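Local structure of calcium-regulated actin-bundling protein (Dictyostelium discoideum, 4X3N) at residues M31-N36 with T172-H177; A61-S66 with P123-Q128; V85-E90 with Y200-A205. The protein binds and bundles actin filaments under the control of calcium, and may contribute to the structure and reorganisation of filopodia and pseudopodia. One frame throughout, in Å; residues are numbered along the deposited sequence.

Contact 1: residues M31-N36 with T172-H177; sequences MEFFCN and TRSMNH
Phe33 reaches from helix 28-38 to the end of helix 167-174, where Met175 and Ser174 receive its ring. With CG anti to the backbone N (chi1 174°), the ring stands out from its helix to meet Met175 and Ser174. CG of Met175 lies over one face. It is 3.5 Å from the Phe33 centroid, off the ring centre near CD2 and CG, a CH-pi contact. The nearest ring atom is CD2 of Phe33, 3.4 Å from CG of Met175. The sulfur sits further out: SD of Met175 is 4.8 Å from the Phe33 centroid and 34° off the ring normal, an oblique Met-aromatic contact. The Met175 chain bends at chi3, and its methyl CE comes back to 4.1 Å from CB of Phe33. The two side chains run past each other in opposite directions.

Met175 is the first residue to leave helical geometry after helix 167-174, and a type II beta turn runs from Ser174 to His177. The contact therefore joins one helix to the point where another ends. Ser174 meets the ring at its edge, in the ring plane, with OG 3.3 Å from CZ of Phe33. CB of Ser174 lies 3.7 Å from CE2 of Phe33. Phe170 and Cys171 of helix 167-174 also touch the Phe33 side chain. His48 of helix 42-57 packs against Ser174.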
loop_
_atom_site.group_PDB
_atom_site.type_symbol
_atom_site.label_atom_id
_atom_site.label_comp_id
_atom_site.label_asym_id
_atom_site.label_seq_id
_atom_site.Cartn_x
_atom_site.Cartn_y
_atom_site.Cartn_z
ATOM N N MET A 31 17.147 16.185 -3.713
ATOM C CA MET A 31 16.167 15.205 -3.293
ATOM C C MET A 31 15.166 14.954 -4.399
ATOM O O MET A 31 14.764 13.825 -4.604
ATOM C CB MET A 31 15.466 15.647 -2.025
ATOM C CG MET A 31 14.551 14.616 -1.412
ATOM S SD MET A 31 15.370 13.015 -1.092
ATOM C CE MET A 31 16.098 13.363 0.533
ATOM N N GLU A 32 14.783 15.987 -5.149
ATOM C CA GLU A 32 13.727 15.800 -6.125
ATOM C C GLU A 32 14.305 14.954 -7.221
ATOM O O GLU A 32 13.643 14.022 -7.723
ATOM C CB GLU A 32 13.217 17.146 -6.687
ATOM C CG GLU A 32 12.305 16.986 -7.912
ATOM C CD GLU A 32 12.209 18.262 -8.780
ATOM O OE1 GLU A 32 12.897 19.267 -8.479
ATOM O OE2 GLU A 32 11.439 18.276 -9.768
ATOM N N PHE A 33 15.537 15.298 -7.622
ATOM C CA PHE A 33 16.280 14.488 -8.610
ATOM C C PHE A 33 16.349 13.032 -8.178
ATOM O O PHE A 33 15.991 12.115 -8.895
ATOM C CB PHE A 33 17.694 15.038 -8.796
ATOM C CG PHE A 33 18.543 14.186 -9.666
ATOM C CD1 PHE A 33 18.350 14.182 -11.056
ATOM C CD2 PHE A 33 19.495 13.379 -9.141
ATOM C CE1 PHE A 33 19.153 13.406 -11.863
ATOM C CE2 PHE A 33 20.275 12.602 -9.941
ATOM C CZ PHE A 33 20.089 12.587 -11.290
ATOM N N PHE A 34 16.823 12.835 -6.955
ATOM C CA PHE A 34 17.009 11.504 -6.397
ATOM C C PHE A 34 15.703 10.745 -6.419
ATOM O O PHE A 34 15.666 9.591 -6.824
ATOM C CB PHE A 34 17.469 11.663 -4.953
ATOM C CG PHE A 34 17.876 10.399 -4.291
ATOM C CD1 PHE A 34 16.986 9.630 -3.671
ATOM C CD2 PHE A 34 19.222 10.046 -4.242
ATOM C CE1 PHE A 34 17.373 8.427 -3.074
ATOM C CE2 PHE A 34 19.632 8.856 -3.662
ATOM C CZ PHE A 34 18.723 8.055 -3.052
ATOM N N CYS A 35 14.639 11.364 -5.948
ATOM C CA CYS A 35 13.348 10.686 -5.914
ATOM C C CYS A 35 12.894 10.284 -7.304
ATOM O O CYS A 35 12.317 9.182 -7.470
ATOM C CB CYS A 35 12.264 11.529 -5.209
ATOM S SG CYS A 35 12.570 11.620 -3.420
ATOM N N ASN A 36 13.154 11.132 -8.300
ATOM C CA ASN A 36 12.789 10.769 -9.674
ATOM C C ASN A 36 13.543 9.622 -10.240
ATOM O O ASN A 36 12.954 8.721 -10.812
ATOM C CB ASN A 36 12.899 11.975 -10.581
ATOM C CG ASN A 36 11.811 12.975 -10.283
ATOM O OD1 ASN A 36 10.727 12.587 -9.859
ATOM N ND2 ASN A 36 12.071 14.242 -10.493
ATOM N N THR A 172 25.435 15.002 -7.210
ATOM C CA THR A 172 26.434 15.883 -7.813
ATOM C C THR A 172 26.952 15.298 -9.055
ATOM O O THR A 172 27.113 15.989 -10.016
ATOM C CB THR A 172 27.634 16.042 -6.883
ATOM O OG1 THR A 172 27.210 16.745 -5.693
ATOM C CG2 THR A 172 28.797 16.767 -7.574
ATOM N N ARG A 173 27.270 14.004 -9.035
ATOM C CA ARG A 173 27.741 13.306 -10.193
ATOM C C ARG A 173 26.696 13.142 -11.294
ATOM O O ARG A 173 27.047 13.177 -12.481
ATOM C CB ARG A 173 28.258 11.917 -9.842
ATOM C CG ARG A 173 29.568 11.911 -9.078
ATOM C CD ARG A 173 29.892 10.503 -8.652
ATOM N NE ARG A 173 31.085 10.335 -7.779
ATOM C CZ ARG A 173 32.127 9.538 -8.087
ATOM N NH1 ARG A 173 32.237 8.866 -9.236
ATOM N NH2 ARG A 173 33.073 9.398 -7.220
ATOM N N SER A 174 25.445 12.947 -10.929
ATOM C CA SER A 174 24.447 12.515 -11.930
ATOM C C SER A 174 23.533 13.613 -12.444
ATOM O O SER A 174 23.032 13.508 -13.585
ATOM C CB SER A 174 23.543 11.394 -11.327
ATOM O OG SER A 174 22.617 10.819 -12.346
ATOM N N MET A 175 23.287 14.632 -11.630
ATOM C CA MET A 175 22.436 15.771 -12.038
ATOM C C MET A 175 22.939 16.498 -13.286
ATOM O O MET A 175 24.136 16.598 -13.527
ATOM C CB MET A 175 22.251 16.744 -10.910
ATOM C CG MET A 175 21.342 16.198 -9.842
ATOM S SD MET A 175 21.167 17.294 -8.438
ATOM C CE MET A 175 20.014 18.432 -9.221
ATOM N N ASN A 176 22.002 16.922 -14.131
ATOM C CA ASN A 176 22.338 17.577 -15.413
ATOM C C ASN A 176 23.232 16.792 -16.388
ATOM O O ASN A 176 24.068 17.359 -17.101
ATOM C CB ASN A 176 22.985 18.933 -15.135
ATOM C CG ASN A 176 22.163 19.774 -14.193
ATOM O OD1 ASN A 176 22.681 20.316 -13.227
ATOM N ND2 ASN A 176 20.871 19.870 -14.458
ATOM N N HIS A 177 23.077 15.476 -16.386
ATOM C CA HIS A 177 23.697 14.637 -17.388
ATOM C C HIS A 177 22.556 13.899 -18.005
ATOM O O HIS A 177 22.175 12.846 -17.523
ATOM C CB HIS A 177 24.713 13.730 -16.752
ATOM C CG HIS A 177 25.825 14.487 -16.114
ATOM N ND1 HIS A 177 26.818 15.109 -16.845
ATOM C CD2 HIS A 177 26.071 14.783 -14.819
ATOM C CE1 HIS A 177 27.653 15.719 -16.024
ATOM N NE2 HIS A 177 27.228 15.530 -14.790
#

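Contact 2: residues A61-S66 with P123-Q128; sequences AEFIYS and PISQPQ
Phe63 of helix 61-79 lays one face of its ring against Ser125, in the loop between helices 116-121 and 132-143. CB of Ser125 is 3.6 Å from the Phe63 centroid and 16° off the ring normal. This is a CH-pi contact, off-centre near CD1 of Phe63, which is 3.5 Å from CB of Ser125. The backbone O of Ser125 also lies 3.7 Å from CZ of Phe63. Gln126 approaches obliquely, with NE2 3.8 Å from CE2 of Phe63. Its amide plane stands 80° from the ring plane.

The polar ends are held from outside. OG of Ser125 hydrogen-bonds to Glu60 and Tyr161, while CB faces the ring. NE2 of Gln126 bonds to the backbone O of Tyr122; a bend at chi2 (-41°) folds the chain back so that its amide also nears Phe63. Cys110 of helix 96-111 and Tyr156 of helix 153-160 also touch the Phe63 side chain, so the ring lies where several helices and this loop converge. With an alanine at Phe63, CB of Ser125 would probably lose the aromatic face it rests on, and a gap would be likely between helix and loop. No hydrogen bond links the two segments, so the loop meets the helix through CH-pi and van der Waals contact, while OG of Ser125 and NE2 of Gln126 bond to other partners.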
loop_
_atom_site.group_PDB
_atom_site.type_symbol
_atom_site.label_atom_id
_atom_site.label_comp_id
_atom_site.label_asym_id
_atom_site.label_seq_id
_atom_site.Cartn_x
_atom_site.Cartn_y
_atom_site.Cartn_z
ATOM N N ALA A 61 30.203 -4.276 -12.100
ATOM C CA ALA A 61 29.049 -4.191 -12.986
ATOM C C ALA A 61 28.401 -5.528 -13.215
ATOM O O ALA A 61 27.180 -5.680 -13.110
ATOM C CB ALA A 61 29.428 -3.526 -14.301
ATOM N N GLU A 62 29.183 -6.535 -13.475
ATOM C CA GLU A 62 28.650 -7.850 -13.716
ATOM C C GLU A 62 27.820 -8.402 -12.545
ATOM O O GLU A 62 26.807 -9.031 -12.752
ATOM C CB GLU A 62 29.763 -8.837 -14.086
ATOM C CG GLU A 62 29.271 -10.237 -14.366
ATOM C CD GLU A 62 28.305 -10.296 -15.536
ATOM O OE1 GLU A 62 28.279 -9.393 -16.402
ATOM O OE2 GLU A 62 27.485 -11.229 -15.550
ATOM N N PHE A 63 28.261 -8.160 -11.326
ATOM C CA PHE A 63 27.490 -8.587 -10.211
ATOM C C PHE A 63 26.189 -7.782 -10.106
ATOM O O PHE A 63 25.124 -8.286 -9.778
ATOM C CB PHE A 63 28.315 -8.350 -8.964
ATOM C CG PHE A 63 27.680 -8.861 -7.732
ATOM C CD1 PHE A 63 26.729 -8.088 -7.039
ATOM C CD2 PHE A 63 28.065 -10.096 -7.197
ATOM C CE1 PHE A 63 26.147 -8.579 -5.879
ATOM C CE2 PHE A 63 27.492 -10.575 -6.024
ATOM C CZ PHE A 63 26.507 -9.845 -5.378
ATOM N N ILE A 64 26.291 -6.519 -10.391
ATOM C CA ILE A 64 25.136 -5.621 -10.248
ATOM C C ILE A 64 24.071 -6.120 -11.194
ATOM O O ILE A 64 22.874 -6.191 -10.863
ATOM C CB ILE A 64 25.537 -4.169 -10.486
ATOM C CG1 ILE A 64 26.295 -3.636 -9.275
ATOM C CG2 ILE A 64 24.261 -3.282 -10.709
ATOM C CD1 ILE A 64 27.131 -2.442 -9.567
ATOM N N TYR A 65 24.524 -6.499 -12.378
ATOM C CA TYR A 65 23.642 -6.968 -13.449
ATOM C C TYR A 65 23.074 -8.336 -13.234
ATOM O O TYR A 65 21.830 -8.546 -13.296
ATOM C CB TYR A 65 24.395 -6.927 -14.793
ATOM C CG TYR A 65 23.535 -7.338 -15.966
ATOM C CD1 TYR A 65 23.466 -8.688 -16.350
ATOM C CD2 TYR A 65 22.814 -6.398 -16.696
ATOM C CE1 TYR A 65 22.679 -9.074 -17.431
ATOM C CE2 TYR A 65 22.023 -6.790 -17.762
ATOM C CZ TYR A 65 21.974 -8.131 -18.114
ATOM O OH TYR A 65 21.194 -8.509 -19.191
ATOM N N SER A 66 23.964 -9.275 -12.917
ATOM C CA SER A 66 23.580 -10.683 -12.855
ATOM C C SER A 66 22.951 -11.100 -11.536
ATOM O O SER A 66 22.139 -12.014 -11.508
ATOM C CB SER A 66 24.817 -11.562 -13.100
ATOM O OG SER A 66 25.078 -11.490 -14.469
ATOM N N PRO A 123 34.262 -9.071 -3.956
ATOM C CA PRO A 123 34.135 -8.958 -2.510
ATOM C C PRO A 123 33.346 -7.706 -2.112
ATOM O O PRO A 123 32.506 -7.762 -1.248
ATOM C CB PRO A 123 35.609 -8.861 -2.026
ATOM C CG PRO A 123 36.412 -8.523 -3.254
ATOM C CD PRO A 123 35.673 -9.229 -4.358
ATOM N N ILE A 124 33.590 -6.585 -2.770
ATOM C CA ILE A 124 32.992 -5.327 -2.310
ATOM C C ILE A 124 31.467 -5.314 -2.571
ATOM O O ILE A 124 30.749 -4.517 -1.997
ATOM C CB ILE A 124 33.708 -4.112 -2.922
ATOM C CG1 ILE A 124 33.333 -2.864 -2.162
ATOM C CG2 ILE A 124 33.349 -3.946 -4.378
ATOM C CD1 ILE A 124 33.876 -1.582 -2.755
ATOM N N SER A 125 30.983 -6.218 -3.415
ATOM C CA SER A 125 29.592 -6.378 -3.621
ATOM C C SER A 125 28.890 -7.301 -2.663
ATOM O O SER A 125 27.717 -7.451 -2.780
ATOM C CB SER A 125 29.368 -6.918 -5.032
ATOM O OG SER A 125 29.689 -5.959 -5.985
ATOM N N GLN A 126 29.590 -7.967 -1.733
ATOM C CA GLN A 126 28.936 -9.004 -0.975
ATOM C C GLN A 126 27.999 -8.364 0.020
ATOM O O GLN A 126 28.398 -7.436 0.695
ATOM C CB GLN A 126 29.945 -9.876 -0.181
ATOM C CG GLN A 126 30.776 -10.796 -1.090
ATOM C CD GLN A 126 29.965 -11.433 -2.185
ATOM O OE1 GLN A 126 29.201 -12.389 -1.953
ATOM N NE2 GLN A 126 30.173 -10.958 -3.417
ATOM N N PRO A 127 26.780 -8.889 0.152
ATOM C CA PRO A 127 25.850 -8.385 1.181
ATOM C C PRO A 127 26.266 -8.871 2.566
ATOM O O PRO A 127 27.205 -9.634 2.674
ATOM C CB PRO A 127 24.536 -9.001 0.807
ATOM C CG PRO A 127 24.909 -10.245 0.045
ATOM C CD PRO A 127 26.215 -10.006 -0.627
ATOM N N GLN A 128 25.555 -8.428 3.584
ATOM C CA GLN A 128 25.819 -8.827 4.963
ATOM C C GLN A 128 24.572 -9.455 5.531
ATOM O O GLN A 128 23.456 -8.941 5.392
ATOM C CB GLN A 128 26.257 -7.609 5.776
ATOM C CG GLN A 128 26.224 -7.788 7.297
ATOM C CD GLN A 128 26.449 -6.466 8.037
ATOM O OE1 GLN A 128 25.918 -5.394 7.661
ATOM N NE2 GLN A 128 27.246 -6.524 9.098
#

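Contact 3: residues V85-E90 with Y200-A205; sequences VFKYDE and YEEEKA
Phe86 has the largest share of the buried surface, lying against Glu201 and Glu202 of helix 181-211. Its CG sits between the backbone N and the carbonyl carbon (chi1 63°), the crowded position, and this brings the ring face to the helix. CB of Glu201 stands over the ring centre, 3.3 Å from the Phe86 centroid and 7° off the ring normal. This is a close CH-pi contact almost along the ring normal. The Glu201 chain then bends at chi2, so its carboxylate turns off from the ring, and OE2 is hydrogen-bonded to OH of Tyr290. CG of Glu202 meets the edge of the ring, 3.9 Å from CE1 of Phe86. The backbone O of Phe86 accepts a hydrogen bond from Arg198, one turn earlier in the helix.

Lys87 comes next. Its chain bends at chi3 and chi4 and carries NZ to 3.6 Å from OE2 of Glu202, a salt bridge. Further on, Asp89 forms a salt bridge with Arg198, a second charged tie to the same helix. The contact thus docks the loop between helix 61-79 and strand 93-95 onto a long helix of the F-actin-bundling C-terminal region, through a CH-pi contact and two ion pairs.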
loop_
_atom_site.group_PDB
_atom_site.type_symbol
_atom_site.label_atom_id
_atom_site.label_comp_id
_atom_site.label_asym_id
_atom_site.label_seq_id
_atom_site.Cartn_x
_atom_site.Cartn_y
_atom_site.Cartn_z
ATOM N N VAL A 85 9.091 -14.281 -16.113
ATOM C CA VAL A 85 9.810 -13.029 -16.418
ATOM C C VAL A 85 9.249 -12.259 -17.583
ATOM O O VAL A 85 9.299 -11.062 -17.564
ATOM C CB VAL A 85 11.336 -13.214 -16.603
ATOM C CG1 VAL A 85 11.941 -13.851 -15.349
ATOM C CG2 VAL A 85 11.650 -14.070 -17.784
ATOM N N PHE A 86 8.719 -12.945 -18.592
ATOM C CA PHE A 86 8.217 -12.295 -19.797
ATOM C C PHE A 86 6.880 -11.640 -19.613
ATOM O O PHE A 86 6.383 -10.980 -20.535
ATOM C CB PHE A 86 8.182 -13.265 -21.012
ATOM C CG PHE A 86 7.263 -14.421 -20.853
ATOM C CD1 PHE A 86 5.932 -14.303 -21.214
ATOM C CD2 PHE A 86 7.724 -15.651 -20.379
ATOM C CE1 PHE A 86 5.065 -15.360 -21.102
ATOM C CE2 PHE A 86 6.867 -16.738 -20.271
ATOM C CZ PHE A 86 5.525 -16.581 -20.613
ATOM N N LYS A 87 6.304 -11.765 -18.434
ATOM C CA LYS A 87 5.052 -11.060 -18.106
ATOM C C LYS A 87 5.328 -9.975 -17.046
ATOM O O LYS A 87 4.426 -9.401 -16.459
ATOM C CB LYS A 87 4.063 -12.036 -17.562
ATOM C CG LYS A 87 3.792 -13.215 -18.488
ATOM C CD LYS A 87 2.987 -14.290 -17.754
ATOM C CE LYS A 87 1.525 -13.871 -17.664
ATOM N NZ LYS A 87 0.947 -13.742 -19.055
ATOM N N TYR A 88 6.582 -9.685 -16.780
ATOM C CA TYR A 88 6.872 -8.786 -15.687
ATOM C C TYR A 88 7.166 -7.411 -16.223
ATOM O O TYR A 88 8.042 -7.284 -17.030
ATOM C CB TYR A 88 8.038 -9.408 -14.912
ATOM C CG TYR A 88 8.616 -8.512 -13.916
ATOM C CD1 TYR A 88 7.830 -7.994 -12.902
ATOM C CD2 TYR A 88 9.969 -8.136 -13.977
ATOM C CE1 TYR A 88 8.385 -7.179 -11.946
ATOM C CE2 TYR A 88 10.505 -7.283 -13.054
ATOM C CZ TYR A 88 9.703 -6.794 -12.071
ATOM O OH TYR A 88 10.192 -5.975 -11.143
ATOM N N ASP A 89 6.454 -6.363 -15.789
ATOM C CA ASP A 89 6.797 -5.005 -16.153
ATOM C C ASP A 89 7.695 -4.510 -14.985
ATOM O O ASP A 89 7.306 -4.526 -13.811
ATOM C CB ASP A 89 5.581 -4.101 -16.254
ATOM C CG ASP A 89 4.588 -4.529 -17.328
ATOM O OD1 ASP A 89 5.008 -4.903 -18.425
ATOM O OD2 ASP A 89 3.371 -4.462 -17.050
ATOM N N GLU A 90 8.893 -4.104 -15.332
ATOM C CA GLU A 90 9.938 -3.853 -14.361
ATOM C C GLU A 90 9.520 -2.805 -13.313
ATOM O O GLU A 90 9.042 -1.754 -13.656
ATOM C CB GLU A 90 11.196 -3.397 -15.091
ATOM C CG GLU A 90 12.434 -3.551 -14.214
ATOM C CD GLU A 90 13.723 -3.084 -14.855
ATOM O OE1 GLU A 90 13.754 -2.628 -15.979
ATOM O OE2 GLU A 90 14.732 -3.193 -14.178
ATOM N N TYR A 200 6.017 -13.353 -28.206
ATOM C CA TYR A 200 6.431 -14.733 -28.557
ATOM C C TYR A 200 6.196 -15.780 -27.465
ATOM O O TYR A 200 5.613 -16.844 -27.706
ATOM C CB TYR A 200 7.889 -14.740 -28.990
ATOM C CG TYR A 200 8.551 -16.116 -29.096
ATOM C CD1 TYR A 200 8.358 -16.939 -30.216
ATOM C CD2 TYR A 200 9.447 -16.538 -28.137
ATOM C CE1 TYR A 200 9.001 -18.154 -30.330
ATOM C CE2 TYR A 200 10.112 -17.751 -28.242
ATOM C CZ TYR A 200 9.884 -18.553 -29.330
ATOM O OH TYR A 200 10.530 -19.762 -29.381
ATOM N N GLU A 201 6.597 -15.471 -26.247
ATOM C CA GLU A 201 6.375 -16.412 -25.148
ATOM C C GLU A 201 4.918 -16.499 -24.784
ATOM O O GLU A 201 4.460 -17.547 -24.353
ATOM C CB GLU A 201 7.184 -16.053 -23.919
ATOM C CG GLU A 201 8.653 -16.069 -24.181
ATOM C CD GLU A 201 9.318 -17.453 -24.143
ATOM O OE1 GLU A 201 8.670 -18.496 -24.119
ATOM O OE2 GLU A 201 10.552 -17.444 -24.187
ATOM N N GLU A 202 4.124 -15.441 -25.002
ATOM C CA GLU A 202 2.676 -15.603 -24.644
ATOM C C GLU A 202 1.977 -16.517 -25.612
ATOM O O GLU A 202 1.135 -17.356 -25.240
ATOM C CB GLU A 202 1.962 -14.242 -24.526
ATOM C CG GLU A 202 2.161 -13.641 -23.126
ATOM C CD GLU A 202 1.722 -12.196 -23.008
ATOM O OE1 GLU A 202 1.378 -11.617 -24.069
ATOM O OE2 GLU A 202 1.738 -11.656 -21.865
ATOM N N GLU A 203 2.300 -16.357 -26.862
ATOM C CA GLU A 203 1.741 -17.243 -27.846
ATOM C C GLU A 203 2.198 -18.713 -27.677
ATOM O O GLU A 203 1.467 -19.607 -27.949
ATOM C CB GLU A 203 2.209 -16.788 -29.194
ATOM C CG GLU A 203 1.911 -17.738 -30.339
ATOM C CD GLU A 203 0.440 -17.800 -30.655
ATOM O OE1 GLU A 203 -0.391 -17.246 -29.899
ATOM O OE2 GLU A 203 0.094 -18.460 -31.655
ATOM N N LYS A 204 3.463 -18.934 -27.381
ATOM C CA LYS A 204 3.943 -20.253 -27.062
ATOM C C LYS A 204 3.091 -20.850 -25.962
ATOM O O LYS A 204 2.616 -21.970 -26.094
ATOM C CB LYS A 204 5.366 -20.136 -26.582
ATOM C CG LYS A 204 6.244 -21.208 -27.108
ATOM C CD LYS A 204 7.600 -21.212 -26.423
ATOM C CE LYS A 204 8.639 -21.222 -27.494
ATOM N NZ LYS A 204 9.968 -21.239 -26.841
ATOM N N ALA A 205 2.879 -20.091 -24.881
ATOM C CA ALA A 205 2.111 -20.558 -23.750
ATOM C C ALA A 205 0.635 -20.707 -24.012
ATOM O O ALA A 205 -0.021 -21.568 -23.403
ATOM C CB ALA A 205 2.327 -19.697 -22.537
#

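Overall arrangement
From the N terminus, helix 28-38 comes first and supplies one side of contact 1. Helix 61-79 follows with the first segment of contact 2, then the loop at 85-90 with that of contact 3. Contact 2 closes first, at 123-128, within the span that contact 1 closes at 172-177. Contact 3 opens inside both spans and closes last, at 200-205, so it crosses both others. Contact 1 ties helix 28-38 to the end of helix 167-174 and the turn after it, and contact 2 ties helix 61-79 to the loop before helix 132-143. Contact 3 joins the loop after helix 61-79 to helix 181-211. Its centre lies about 33 Å from contact 1's and about 27 Å from contact 2's.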